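Local coordinates for protein endo-polygalacturonase (Pectobacterium carotovorum subsp. carotovorum, PDB 1BHE) that hydrolyses the 1,4-alpha-D-galacturonosyl linkages of polygalacturonic acid in plant cell walls, a step in the maceration and soft-rotting of plant tissue, at residues 164-170 and 187-193; 39-45 and 62-68; 2-6 and 210-214; 156-162 and 179-185; 19-25 and 47-53. All blocks are in the same frame, centred on the assembly; numbering follows the deposited sequence.

Contact 1 of 5, residues 164-170 and 187-193; sequences LYNVSLI and AWKTTIK
Y165 and W188 lie side by side and point the same way, each with CG anti to its own backbone N (chi1 178° and -171°). Their rings form an offset edge-to-face pair, the tyrosine edge turned toward the five-membered ring of the indole; the planes stand at 62°, and Y165 CE1 comes within 4.0 Å of W188 CD1. N166 CB lies over the centre of one face of the tyrosine ring. Y165 OH hydrogen-bonds to E8, and K189 NZ makes a salt bridge to it. On the face carrying L164 and L169 the contacts are mostly aliphatic, with the T190 hydroxyl among them. L164 and T190 cross at about a right angle, and L164 CD1 touches both T190 OG1 (3.6 Å) and T190 CG2 (3.8 Å). Further along, L169 CD1 packs on I192 CG1 at 4.0 Å. The two segments belong to adjacent coils of the right-handed parallel beta-helix of family 28, each turning a corner, at N166 and K189. T191 N donates to V167 O (2.8 Å) in a nearly straight bond and T191 O accepts from L169 N; at the corner, V167 N to K189 O is longer, 3.3 Å, and bent. The chemistry is thus divided: main-chain bonds fix the register, mainly apolar groups line the buried face of L164 and L169, and the Y165-W188 pair lies on the other, with K189 at the corner sharing E8 with the tyrosine hydroxyl.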
# COMPACT_ATOMS: atom_id res chain seq x y z
N LEU A 164 8.57 8.34 -4.08
CA LEU A 164 7.71 7.78 -5.12
C LEU A 164 6.93 8.98 -5.68
O LEU A 164 6.08 9.50 -4.94
CB LEU A 164 6.72 6.80 -4.54
CG LEU A 164 6.35 5.49 -5.21
CD1 LEU A 164 4.91 5.09 -4.89
CD2 LEU A 164 6.61 5.43 -6.70
N TYR A 165 7.23 9.43 -6.89
CA TYR A 165 6.60 10.66 -7.36
C TYR A 165 6.06 10.68 -8.78
O TYR A 165 6.74 10.24 -9.70
CB TYR A 165 7.70 11.74 -7.30
CG TYR A 165 7.29 13.11 -7.80
CD1 TYR A 165 6.29 13.84 -7.20
CD2 TYR A 165 7.95 13.66 -8.90
CE1 TYR A 165 5.93 15.10 -7.67
CE2 TYR A 165 7.61 14.92 -9.37
CZ TYR A 165 6.60 15.63 -8.76
OH TYR A 165 6.25 16.88 -9.23
N ASN A 166 4.88 11.30 -8.94
CA ASN A 166 4.34 11.56 -10.27
C ASN A 166 4.39 10.32 -11.14
O ASN A 166 4.98 10.38 -12.22
CB ASN A 166 5.19 12.70 -10.84
CG ASN A 166 4.70 13.31 -12.14
OD1 ASN A 166 3.51 13.29 -12.44
ND2 ASN A 166 5.64 13.82 -12.94
N VAL A 167 3.81 9.21 -10.72
CA VAL A 167 3.88 7.96 -11.47
C VAL A 167 2.63 7.12 -11.33
O VAL A 167 1.91 7.23 -10.34
CB VAL A 167 5.14 7.22 -10.94
CG1 VAL A 167 4.98 6.87 -9.46
CG2 VAL A 167 5.45 5.97 -11.75
N SER A 168 2.34 6.26 -12.31
CA SER A 168 1.17 5.40 -12.25
C SER A 168 1.60 3.94 -12.04
O SER A 168 2.54 3.46 -12.65
CB SER A 168 0.29 5.47 -13.50
OG SER A 168 -0.23 6.78 -13.70
N LEU A 169 0.91 3.26 -11.13
CA LEU A 169 1.15 1.86 -10.82
C LEU A 169 -0.14 1.10 -11.06
O LEU A 169 -1.16 1.42 -10.43
CB LEU A 169 1.57 1.67 -9.35
CG LEU A 169 2.64 2.61 -8.80
CD1 LEU A 169 2.91 2.31 -7.33
CD2 LEU A 169 3.93 2.51 -9.61
N ILE A 170 -0.16 0.19 -12.03
CA ILE A 170 -1.35 -0.53 -12.40
C ILE A 170 -1.21 -2.05 -12.38
O ILE A 170 -0.15 -2.64 -12.58
CB ILE A 170 -1.87 -0.15 -13.81
CG1 ILE A 170 -0.91 -0.61 -14.90
CG2 ILE A 170 -2.13 1.35 -13.92
CD1 ILE A 170 -1.43 -0.33 -16.31
N ALA A 187 5.24 9.50 -0.87
CA ALA A 187 4.54 9.16 -2.11
C ALA A 187 3.71 10.42 -2.44
O ALA A 187 2.94 10.88 -1.60
CB ALA A 187 3.66 7.94 -1.98
N TRP A 188 3.96 11.03 -3.59
CA TRP A 188 3.31 12.29 -3.95
C TRP A 188 2.90 12.24 -5.41
O TRP A 188 3.69 11.82 -6.26
CB TRP A 188 4.30 13.42 -3.69
CG TRP A 188 3.81 14.82 -3.79
CD1 TRP A 188 3.17 15.42 -4.84
CD2 TRP A 188 3.94 15.83 -2.78
NE1 TRP A 188 2.90 16.73 -4.55
CE2 TRP A 188 3.36 17.01 -3.28
CE3 TRP A 188 4.51 15.85 -1.50
CZ2 TRP A 188 3.32 18.19 -2.55
CZ3 TRP A 188 4.46 17.02 -0.77
CH2 TRP A 188 3.87 18.18 -1.30
N LYS A 189 1.64 12.54 -5.72
CA LYS A 189 1.15 12.42 -7.09
C LYS A 189 1.33 11.00 -7.61
O LYS A 189 1.67 10.76 -8.76
CB LYS A 189 1.80 13.45 -8.02
CG LYS A 189 1.08 14.80 -7.94
CD LYS A 189 1.87 15.92 -8.60
CE LYS A 189 1.10 17.24 -8.55
NZ LYS A 189 1.98 18.38 -8.99
N THR A 190 1.05 10.02 -6.74
CA THR A 190 1.15 8.61 -7.11
C THR A 190 -0.26 8.15 -7.50
O THR A 190 -1.20 8.39 -6.75
CB THR A 190 1.67 7.74 -5.96
OG1 THR A 190 3.06 8.03 -5.73
CG2 THR A 190 1.55 6.26 -6.28
N THR A 191 -0.38 7.55 -8.68
CA THR A 191 -1.67 7.02 -9.10
C THR A 191 -1.62 5.50 -9.04
O THR A 191 -0.68 4.92 -9.59
CB THR A 191 -2.05 7.49 -10.52
OG1 THR A 191 -2.24 8.91 -10.47
CG2 THR A 191 -3.34 6.83 -11.00
N ILE A 192 -2.57 4.88 -8.36
CA ILE A 192 -2.65 3.42 -8.28
C ILE A 192 -4.01 3.00 -8.85
O ILE A 192 -5.04 3.52 -8.40
CB ILE A 192 -2.48 2.88 -6.85
CG1 ILE A 192 -1.00 2.87 -6.47
CG2 ILE A 192 -3.04 1.46 -6.69
CD1 ILE A 192 -0.77 2.85 -4.97
N LYS A 193 -4.00 2.09 -9.82
CA LYS A 193 -5.26 1.64 -10.42
C LYS A 193 -5.20 0.15 -10.74
O LYS A 193 -4.48 -0.32 -11.62
CB LYS A 193 -5.62 2.44 -11.66
CG LYS A 193 -6.98 2.12 -12.26
CD LYS A 193 -8.14 2.30 -11.29
CE LYS A 193 -9.45 1.93 -11.99
NZ LYS A 193 -10.64 2.30 -11.18

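Contact 2 of 5, residues 39-45 and 62-68; sequences GKAVRLS and GVSLLID
R43 runs alongside L66 and ends on D68. Its CB lies 4.2 Å from L66 CD2; CG and CD lie between that methyl and D68 OD1, with R43 CG 3.9 Å from L66 CD2 and 3.5 Å from D68 OD1. An extended chain, with CG anti to the backbone N (chi1 -179°), then carries the guanidinium to the carboxylate, which it grips side-on in a salt bridge. R43 NE donates to the syn lone pair of D68 OD1 (2.8 Å), almost in the guanidinium plane; R43 NH2 reaches D68 OD2 at 3.1 Å from above the carboxylate plane, a more bent bond. S45 OG donates to D68 OD2 (2.6 Å) from the opposite face, so that oxygen is held between two donors. On the other face of the strands, L44 CD2 meets L65 CD2 at 4.0 Å. Strand 41-45 lies between strands 14-19 and 64-67, parallel to both, in the first coils of the beta-helix; V42 packs on A32 and L33 of helix 26-33, and S64 and L66 touch Y114 of strand 112-114.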
# COMPACT_ATOMS: atom_id res chain seq x y z
N GLY A 39 22.34 10.30 -6.86
CA GLY A 39 21.45 11.42 -7.06
C GLY A 39 20.85 11.56 -8.45
O GLY A 39 20.10 12.50 -8.71
N LYS A 40 21.15 10.63 -9.34
CA LYS A 40 20.63 10.64 -10.70
C LYS A 40 19.73 9.43 -10.93
O LYS A 40 19.61 8.56 -10.08
CB LYS A 40 21.78 10.67 -11.72
CG LYS A 40 22.59 11.96 -11.64
CD LYS A 40 23.49 12.13 -12.86
CE LYS A 40 24.43 13.31 -12.69
NZ LYS A 40 25.06 13.70 -13.99
N ALA A 41 19.10 9.38 -12.11
CA ALA A 41 18.19 8.28 -12.40
C ALA A 41 18.41 7.64 -13.76
O ALA A 41 18.87 8.32 -14.68
CB ALA A 41 16.75 8.82 -12.38
N VAL A 42 18.07 6.37 -13.87
CA VAL A 42 18.12 5.68 -15.16
C VAL A 42 16.81 6.10 -15.83
O VAL A 42 15.76 5.94 -15.21
CB VAL A 42 18.22 4.16 -15.04
CG1 VAL A 42 17.91 3.41 -16.33
CG2 VAL A 42 19.63 3.81 -14.54
N ARG A 43 16.90 6.68 -17.02
CA ARG A 43 15.70 7.16 -17.71
C ARG A 43 15.21 6.17 -18.76
O ARG A 43 15.97 5.68 -19.59
CB ARG A 43 16.01 8.52 -18.37
CG ARG A 43 14.82 9.13 -19.09
CD ARG A 43 15.09 10.53 -19.64
NE ARG A 43 13.96 11.01 -20.43
CZ ARG A 43 13.95 12.05 -21.26
NH1 ARG A 43 15.03 12.80 -21.43
NH2 ARG A 43 12.84 12.36 -21.92
N LEU A 44 13.93 5.84 -18.69
CA LEU A 44 13.29 4.89 -19.59
C LEU A 44 12.43 5.66 -20.61
O LEU A 44 11.38 6.21 -20.29
CB LEU A 44 12.45 3.91 -18.79
CG LEU A 44 13.02 2.57 -18.34
CD1 LEU A 44 14.52 2.54 -18.12
CD2 LEU A 44 12.30 2.09 -17.07
N SER A 45 12.94 5.72 -21.83
CA SER A 45 12.29 6.43 -22.93
C SER A 45 11.85 5.47 -24.04
O SER A 45 12.21 4.30 -24.07
CB SER A 45 13.26 7.47 -23.51
OG SER A 45 13.59 8.45 -22.55
N GLY A 62 20.81 5.54 -3.40
CA GLY A 62 21.10 6.84 -4.02
C GLY A 62 20.76 6.93 -5.49
O GLY A 62 20.96 7.97 -6.13
N VAL A 63 20.31 5.84 -6.09
CA VAL A 63 19.95 5.75 -7.50
C VAL A 63 18.43 5.69 -7.65
O VAL A 63 17.71 5.17 -6.80
CB VAL A 63 20.62 4.51 -8.13
CG1 VAL A 63 20.21 4.30 -9.58
CG2 VAL A 63 22.13 4.60 -8.01
N SER A 64 17.92 6.24 -8.76
CA SER A 64 16.49 6.28 -9.00
C SER A 64 16.13 5.75 -10.38
O SER A 64 16.98 5.54 -11.24
CB SER A 64 15.98 7.73 -8.87
OG SER A 64 16.15 8.25 -7.57
N LEU A 65 14.83 5.57 -10.59
CA LEU A 65 14.27 5.15 -11.86
C LEU A 65 13.34 6.28 -12.33
O LEU A 65 12.55 6.79 -11.54
CB LEU A 65 13.45 3.88 -11.79
CG LEU A 65 13.93 2.58 -12.40
CD1 LEU A 65 12.79 1.56 -12.42
CD2 LEU A 65 14.51 2.75 -13.80
N LEU A 66 13.45 6.62 -13.60
CA LEU A 66 12.62 7.66 -14.21
C LEU A 66 11.95 7.09 -15.45
O LEU A 66 12.64 6.55 -16.32
CB LEU A 66 13.50 8.86 -14.58
CG LEU A 66 12.86 9.91 -15.50
CD1 LEU A 66 11.60 10.47 -14.86
CD2 LEU A 66 13.86 11.03 -15.79
N ILE A 67 10.62 7.10 -15.49
CA ILE A 67 9.87 6.51 -16.60
C ILE A 67 9.13 7.62 -17.35
O ILE A 67 8.33 8.34 -16.75
CB ILE A 67 8.85 5.46 -16.12
CG1 ILE A 67 9.48 4.51 -15.09
CG2 ILE A 67 8.28 4.66 -17.28
CD1 ILE A 67 8.50 3.60 -14.39
N ASP A 68 9.42 7.81 -18.62
CA ASP A 68 8.82 8.90 -19.39
C ASP A 68 7.31 8.77 -19.58
O ASP A 68 6.74 7.69 -19.59
CB ASP A 68 9.44 8.94 -20.79
CG ASP A 68 10.83 9.52 -20.88
OD1 ASP A 68 11.45 9.87 -19.85
OD2 ASP A 68 11.34 9.62 -22.03
O HOH W 1 18.76 9.27 -7.42

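Contact 3 of 5, residues 2-6 and 210-214; sequences DSRTV and KNITI
D2 OD2 accepts a hydrogen bond from T213 OG1 (2.6 Å), which meets it on the anti side of the carboxylate. Beside it, N211 OD1 takes two bonds from S3: S3 OG at 2.6 Å and S3 N at 3.1 Å, both from the same face of the amide. V6 CG2 makes a van der Waals contact with T213 OG1, 3.6 Å away. R4 also touches the strand, N211 O lying over one face of its guanidinium, and it holds D2 in a side-on salt bridge: R4 NH2 to D2 OD2 (2.8 Å) and R4 NE to D2 OD1 (3.1 Å) both use syn lone pairs and lie close to the guanidinium plane. A bend at chi3 (-58°) folds the arginine back onto the aspartate. R4 N also donates to D2 OD1, closing an Asx turn, so each carboxylate oxygen has two donors. The N-terminal segment is thereby laid across strand 210-215, one strand of a coil of the parallel beta-helix, whose flanking strands are 183-193 and 237-243. Farther out, R4 NH1 binds N161 OD1 and R4 NH2 binds T186 OG1, tying the arginine to two preceding coils. N211 is fixed through ND2 by D183 and receives N239 ND2 at OD1, while S241 OG accepts from D2 N.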
# COMPACT_ATOMS: atom_id res chain seq x y z
N ASP A 2 3.89 13.14 9.78
CA ASP A 2 5.31 12.86 9.48
C ASP A 2 6.15 13.87 10.25
O ASP A 2 5.74 15.04 10.31
CB ASP A 2 5.46 13.01 7.97
CG ASP A 2 6.77 12.59 7.35
OD1 ASP A 2 7.81 12.58 8.04
OD2 ASP A 2 6.76 12.28 6.13
N SER A 3 7.27 13.47 10.84
CA SER A 3 8.05 14.41 11.64
C SER A 3 8.98 15.25 10.78
O SER A 3 9.54 16.25 11.23
CB SER A 3 8.84 13.70 12.74
OG SER A 3 9.96 13.00 12.22
N ARG A 4 9.15 14.84 9.53
CA ARG A 4 10.01 15.55 8.60
C ARG A 4 9.29 16.72 7.93
O ARG A 4 8.07 16.71 7.83
CB ARG A 4 10.46 14.62 7.46
CG ARG A 4 11.16 13.34 7.90
CD ARG A 4 11.37 12.43 6.70
NE ARG A 4 10.09 12.11 6.06
CZ ARG A 4 9.96 11.66 4.82
NH1 ARG A 4 11.02 11.47 4.05
NH2 ARG A 4 8.76 11.40 4.33
N THR A 5 10.08 17.66 7.40
CA THR A 5 9.50 18.69 6.55
C THR A 5 9.47 18.09 5.15
O THR A 5 10.48 17.55 4.70
CB THR A 5 10.28 20.01 6.53
OG1 THR A 5 11.68 19.76 6.39
CG2 THR A 5 10.04 20.75 7.84
N VAL A 6 8.29 18.00 4.55
CA VAL A 6 8.13 17.36 3.26
C VAL A 6 7.53 18.33 2.24
O VAL A 6 6.40 18.78 2.43
CB VAL A 6 7.25 16.10 3.33
CG1 VAL A 6 7.11 15.46 1.95
CG2 VAL A 6 7.81 15.08 4.32
N LYS A 210 8.79 4.52 10.10
CA LYS A 210 8.42 5.83 10.59
C LYS A 210 8.60 6.89 9.50
O LYS A 210 9.29 6.67 8.51
CB LYS A 210 9.17 6.28 11.84
CG LYS A 210 10.54 5.69 12.08
CD LYS A 210 10.91 5.59 13.55
CE LYS A 210 9.89 4.88 14.42
NZ LYS A 210 10.30 3.56 14.96
N ASN A 211 7.99 8.03 9.75
CA ASN A 211 8.06 9.22 8.92
C ASN A 211 7.63 8.99 7.48
O ASN A 211 8.41 8.93 6.53
CB ASN A 211 9.48 9.82 9.02
CG ASN A 211 9.78 10.20 10.46
OD1 ASN A 211 8.96 10.83 11.13
ND2 ASN A 211 10.96 9.82 10.95
N ILE A 212 6.32 8.90 7.30
CA ILE A 212 5.66 8.64 6.04
C ILE A 212 4.71 9.75 5.60
O ILE A 212 3.87 10.19 6.39
CB ILE A 212 4.76 7.38 6.15
CG1 ILE A 212 5.48 6.20 6.80
CG2 ILE A 212 4.20 7.01 4.79
CD1 ILE A 212 6.73 5.72 6.10
N THR A 213 4.78 10.13 4.33
CA THR A 213 3.84 11.09 3.77
C THR A 213 3.23 10.52 2.49
O THR A 213 3.95 10.12 1.59
CB THR A 213 4.48 12.45 3.43
OG1 THR A 213 4.80 13.14 4.65
CG2 THR A 213 3.54 13.34 2.62
N ILE A 214 1.90 10.49 2.44
CA ILE A 214 1.19 10.10 1.21
C ILE A 214 0.32 11.31 0.85
O ILE A 214 -0.57 11.65 1.63
CB ILE A 214 0.38 8.82 1.34
CG1 ILE A 214 1.26 7.61 1.68
CG2 ILE A 214 -0.39 8.56 0.04
CD1 ILE A 214 0.52 6.35 2.05

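Contact 4 of 5, residues 156-162 and 179-185; sequences INKSKNF and FSDGDGF
F162, F179 and F185 all have CG anti to the backbone N (chi1 -171°, -173° and 170°), which sends their rings to the same face as I156, inside the parallel beta-helix. There I156 branches between them: I156 CG2 approaches F179 CD1 at 3.6 Å, whereas I156 CD1 sits over one face of the F162 ring, near its rim, and 3.9 Å from F185 CE1. F162 and F185 lie side by side, pointing the same way, with F162 CD1 at the edge of the F185 ring. F185 CB covers the centre of one face of F179. The successive coils are joined by backbone bonds such as S180 N to I156 O (2.8 Å) and D183 N to S159 O. In the turns, D181 makes a salt bridge to R234, while D183 OD1 and N161 OD1 hydrogen-bond to N211 and R4. At the corner N161 OD1 comes within 3.5 Å of G184 CA, and a water lies within hydrogen-bonding distance of N161 OD1 (2.8 Å) and D183 OD1.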
# COMPACT_ATOMS: atom_id res chain seq x y z
N ILE A 156 10.28 -2.04 -0.55
CA ILE A 156 11.34 -1.22 0.00
C ILE A 156 11.66 -1.64 1.44
O ILE A 156 10.77 -1.62 2.29
CB ILE A 156 10.96 0.27 -0.03
CG1 ILE A 156 10.51 0.72 -1.43
CG2 ILE A 156 12.12 1.13 0.45
CD1 ILE A 156 9.49 1.85 -1.39
N ASN A 157 12.90 -2.05 1.69
CA ASN A 157 13.28 -2.56 3.00
C ASN A 157 14.44 -1.79 3.63
O ASN A 157 15.38 -1.42 2.94
CB ASN A 157 13.76 -4.02 2.88
CG ASN A 157 12.77 -4.98 2.27
OD1 ASN A 157 11.56 -4.80 2.38
ND2 ASN A 157 13.23 -6.02 1.61
N LYS A 158 14.40 -1.58 4.94
CA LYS A 158 15.44 -0.89 5.69
C LYS A 158 16.03 0.33 5.00
O LYS A 158 17.25 0.54 5.03
CB LYS A 158 16.55 -1.93 5.98
CG LYS A 158 15.97 -3.05 6.85
CD LYS A 158 17.06 -4.06 7.21
CE LYS A 158 17.82 -3.59 8.43
NZ LYS A 158 16.92 -3.30 9.58
N SER A 159 15.18 1.18 4.45
CA SER A 159 15.66 2.32 3.67
C SER A 159 15.31 3.64 4.34
O SER A 159 14.46 3.73 5.23
CB SER A 159 15.07 2.23 2.26
OG SER A 159 15.65 1.13 1.55
N LYS A 160 16.01 4.67 3.91
CA LYS A 160 15.89 6.03 4.39
C LYS A 160 15.53 7.00 3.28
O LYS A 160 16.19 7.01 2.24
CB LYS A 160 17.25 6.47 4.95
CG LYS A 160 17.19 7.68 5.87
CD LYS A 160 17.56 7.30 7.30
CE LYS A 160 19.03 6.94 7.43
NZ LYS A 160 19.48 6.87 8.85
N ASN A 161 14.54 7.85 3.54
CA ASN A 161 14.14 8.89 2.60
C ASN A 161 14.00 8.43 1.15
O ASN A 161 14.68 8.87 0.22
CB ASN A 161 15.07 10.09 2.77
CG ASN A 161 14.91 10.74 4.14
OD1 ASN A 161 13.88 10.64 4.81
ND2 ASN A 161 15.95 11.45 4.59
N PHE A 162 13.05 7.53 0.93
CA PHE A 162 12.71 6.99 -0.38
C PHE A 162 11.60 7.86 -0.97
O PHE A 162 10.72 8.29 -0.22
CB PHE A 162 12.22 5.54 -0.27
CG PHE A 162 12.06 4.85 -1.61
CD1 PHE A 162 10.89 4.98 -2.34
CD2 PHE A 162 13.09 4.11 -2.13
CE1 PHE A 162 10.76 4.37 -3.58
CE2 PHE A 162 12.98 3.50 -3.37
CZ PHE A 162 11.81 3.63 -4.10
N PHE A 179 6.66 -0.36 2.30
CA PHE A 179 7.80 0.34 2.88
C PHE A 179 8.04 -0.28 4.27
O PHE A 179 7.32 0.06 5.22
CB PHE A 179 7.53 1.84 3.01
CG PHE A 179 8.72 2.64 3.46
CD1 PHE A 179 9.81 2.83 2.62
CD2 PHE A 179 8.75 3.20 4.72
CE1 PHE A 179 10.91 3.57 3.04
CE2 PHE A 179 9.84 3.94 5.14
CZ PHE A 179 10.92 4.12 4.30
N SER A 180 8.99 -1.21 4.36
CA SER A 180 9.21 -1.97 5.57
C SER A 180 10.48 -1.65 6.34
O SER A 180 11.57 -1.56 5.78
CB SER A 180 9.33 -3.48 5.25
OG SER A 180 8.13 -3.94 4.67
N ASP A 181 10.36 -1.59 7.66
CA ASP A 181 11.46 -1.35 8.58
C ASP A 181 12.37 -0.21 8.15
O ASP A 181 13.61 -0.30 8.22
CB ASP A 181 12.27 -2.65 8.75
CG ASP A 181 11.39 -3.86 8.99
OD1 ASP A 181 10.67 -3.93 10.00
OD2 ASP A 181 11.39 -4.76 8.12
N GLY A 182 11.75 0.91 7.79
CA GLY A 182 12.51 2.07 7.32
C GLY A 182 12.09 3.36 7.99
O GLY A 182 11.27 3.41 8.91
N ASP A 183 12.68 4.44 7.47
CA ASP A 183 12.42 5.78 8.00
C ASP A 183 12.46 6.82 6.89
O ASP A 183 13.53 7.11 6.36
CB ASP A 183 13.49 6.06 9.05
CG ASP A 183 13.40 7.39 9.77
OD1 ASP A 183 12.73 8.34 9.30
OD2 ASP A 183 14.04 7.50 10.84
N GLY A 184 11.30 7.39 6.57
CA GLY A 184 11.29 8.44 5.54
C GLY A 184 10.82 7.88 4.21
O GLY A 184 11.59 7.25 3.48
N PHE A 185 9.54 8.06 3.92
CA PHE A 185 8.96 7.61 2.66
C PHE A 185 7.93 8.66 2.24
O PHE A 185 7.05 8.99 3.04
CB PHE A 185 8.29 6.24 2.77
CG PHE A 185 7.48 5.84 1.57
CD1 PHE A 185 8.10 5.37 0.42
CD2 PHE A 185 6.10 5.94 1.58
CE1 PHE A 185 7.35 4.99 -0.68
CE2 PHE A 185 5.35 5.56 0.48
CZ PHE A 185 5.97 5.08 -0.66
O HOH W 2 15.69 -0.81 9.88
O HOH W 3 12.22 0.69 4.06
O HOH W 4 14.10 10.18 7.60

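Contact 5 of 5, residues 19-25 and 47-53; sequences KADSSTA and GSTSVFL
At the N-terminal end of the parallel beta-helix, the loop between strand 14-19 and helix 26-33 folds against the start of strand 51-58. A20 is the centre of this contact. Its methyl makes a CH-pi contact over the middle of the F52 ring, with A20 CB 3.7 Å from the ring centroid and 13° off the normal. The phenyl reaches there with CG anti to its carbonyl carbon (chi1 -72°), and A25 CB lies at the ring edge, 3.9 Å from F52 CD2. Polar atoms close the rest. T49 N donates to A20 O at 3.1 Å in a nearly straight bond, but from above the carbonyl plane. T49 OG1, set between its own backbone N and carbonyl carbon (chi1 72°), donates to D21 O at 2.8 Å. At the far end A25 N bonds to L53 O (2.8 Å). The loop itself is shaped by an Asx turn, D21 OD1 accepting from S23 N, with a further bond from S23 OG. Water fills in between the segments: one molecule lies within bonding distance of D21 O and V51 O, another links S22 OG to S48 OG, and a third accepts a hydrogen bond from L53 N and lies close to S23 O. Strand 72-75 pairs with strand 51-58, with L73 touching F52, and A25 O accepts from T28 OG1 in the first turn of helix 26-33.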
# COMPACT_ATOMS: atom_id res chain seq x y z
N LYS A 19 16.25 3.25 -24.52
CA LYS A 19 15.12 3.33 -25.44
C LYS A 19 14.51 1.94 -25.62
O LYS A 19 15.23 0.96 -25.83
CB LYS A 19 15.55 3.94 -26.78
CG LYS A 19 15.94 5.41 -26.65
CD LYS A 19 16.02 6.14 -27.98
CE LYS A 19 16.57 7.55 -27.77
NZ LYS A 19 17.09 8.15 -29.03
N ALA A 20 13.20 1.82 -25.43
CA ALA A 20 12.54 0.52 -25.46
C ALA A 20 12.47 -0.07 -26.87
O ALA A 20 12.22 0.64 -27.82
CB ALA A 20 11.13 0.63 -24.90
N ASP A 21 12.63 -1.38 -26.96
CA ASP A 21 12.49 -2.12 -28.21
C ASP A 21 11.63 -3.35 -27.93
O ASP A 21 10.84 -3.32 -26.98
CB ASP A 21 13.82 -2.50 -28.82
CG ASP A 21 14.77 -3.21 -27.88
OD1 ASP A 21 14.34 -4.02 -27.03
OD2 ASP A 21 15.99 -2.95 -28.01
N SER A 22 11.77 -4.42 -28.70
CA SER A 22 10.96 -5.61 -28.47
C SER A 22 11.66 -6.71 -27.68
O SER A 22 11.04 -7.76 -27.46
CB SER A 22 10.46 -6.15 -29.82
OG SER A 22 9.70 -5.16 -30.49
N SER A 23 12.89 -6.49 -27.23
CA SER A 23 13.62 -7.50 -26.48
C SER A 23 13.36 -7.45 -24.98
O SER A 23 12.81 -6.47 -24.48
CB SER A 23 15.13 -7.30 -26.72
OG SER A 23 15.57 -6.15 -26.00
N THR A 24 13.77 -8.48 -24.25
CA THR A 24 13.65 -8.50 -22.79
C THR A 24 14.64 -7.48 -22.23
O THR A 24 15.81 -7.49 -22.61
CB THR A 24 13.90 -9.90 -22.24
OG1 THR A 24 12.78 -10.73 -22.60
CG2 THR A 24 14.06 -9.93 -20.73
N ALA A 25 14.19 -6.59 -21.36
CA ALA A 25 15.03 -5.52 -20.84
C ALA A 25 15.66 -5.70 -19.47
O ALA A 25 16.43 -4.82 -19.07
CB ALA A 25 14.15 -4.25 -20.79
N GLY A 47 11.53 3.85 -27.81
CA GLY A 47 12.45 3.51 -28.91
C GLY A 47 11.55 3.06 -30.07
O GLY A 47 10.54 3.72 -30.34
N SER A 48 11.73 1.81 -30.49
CA SER A 48 10.82 1.19 -31.46
C SER A 48 9.51 0.83 -30.79
O SER A 48 8.45 0.71 -31.42
CB SER A 48 11.47 -0.01 -32.13
OG SER A 48 12.01 -0.92 -31.18
N THR A 49 9.54 0.63 -29.46
CA THR A 49 8.33 0.41 -28.69
C THR A 49 8.36 1.40 -27.52
O THR A 49 9.30 2.19 -27.40
CB THR A 49 8.15 -1.00 -28.10
OG1 THR A 49 9.10 -1.15 -27.03
CG2 THR A 49 8.34 -2.09 -29.13
N SER A 50 7.33 1.35 -26.68
CA SER A 50 7.26 2.22 -25.52
C SER A 50 7.13 1.36 -24.26
O SER A 50 6.71 1.83 -23.22
CB SER A 50 6.07 3.17 -25.62
OG SER A 50 4.87 2.41 -25.58
N VAL A 51 7.45 0.07 -24.41
CA VAL A 51 7.30 -0.88 -23.31
C VAL A 51 8.61 -1.58 -22.99
O VAL A 51 9.21 -2.22 -23.85
CB VAL A 51 6.23 -1.96 -23.62
CG1 VAL A 51 6.09 -2.96 -22.47
CG2 VAL A 51 4.86 -1.35 -23.92
N PHE A 52 9.06 -1.47 -21.75
CA PHE A 52 10.22 -2.20 -21.25
C PHE A 52 9.70 -3.45 -20.52
O PHE A 52 9.02 -3.31 -19.50
CB PHE A 52 11.07 -1.37 -20.30
CG PHE A 52 11.87 -0.26 -20.94
CD1 PHE A 52 11.32 1.00 -21.10
CD2 PHE A 52 13.16 -0.49 -21.38
CE1 PHE A 52 12.05 2.02 -21.68
CE2 PHE A 52 13.90 0.53 -21.97
CZ PHE A 52 13.34 1.78 -22.12
N LEU A 53 9.96 -4.62 -21.08
CA LEU A 53 9.49 -5.88 -20.49
C LEU A 53 10.62 -6.44 -19.63
O LEU A 53 11.72 -6.68 -20.14
CB LEU A 53 9.08 -6.84 -21.60
CG LEU A 53 8.10 -7.96 -21.27
CD1 LEU A 53 6.82 -7.44 -20.63
CD2 LEU A 53 7.76 -8.75 -22.53
O HOH W 5 8.83 -4.36 -25.50
O HOH W 6 10.84 -3.25 -32.05
O HOH W 7 11.42 -4.52 -23.47

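How the contacts relate
All five contacts belong to one parallel beta-helix. Contacts 1 and 4 join the same two neighbouring coils, their segments adjoining in sequence, with centres about 17 Å apart. Contact 3 continues from both onto the next coil: T213 O probably accepts from A187 N (2.8 Å), and T213 N probably bonds to F185 O (2.8 Å). Its centre is about 11 Å from that of contact 4. Contacts 2 and 5 lie toward the N-terminal end and meet where A20 N approaches S45 O (3.0 Å); contacts 3 and 5 have centres about 36 Å apart. Contact 1 comes nearest the catalytic region, the I192 side chain being about 10 Å from that of D223, the predicted proton donor.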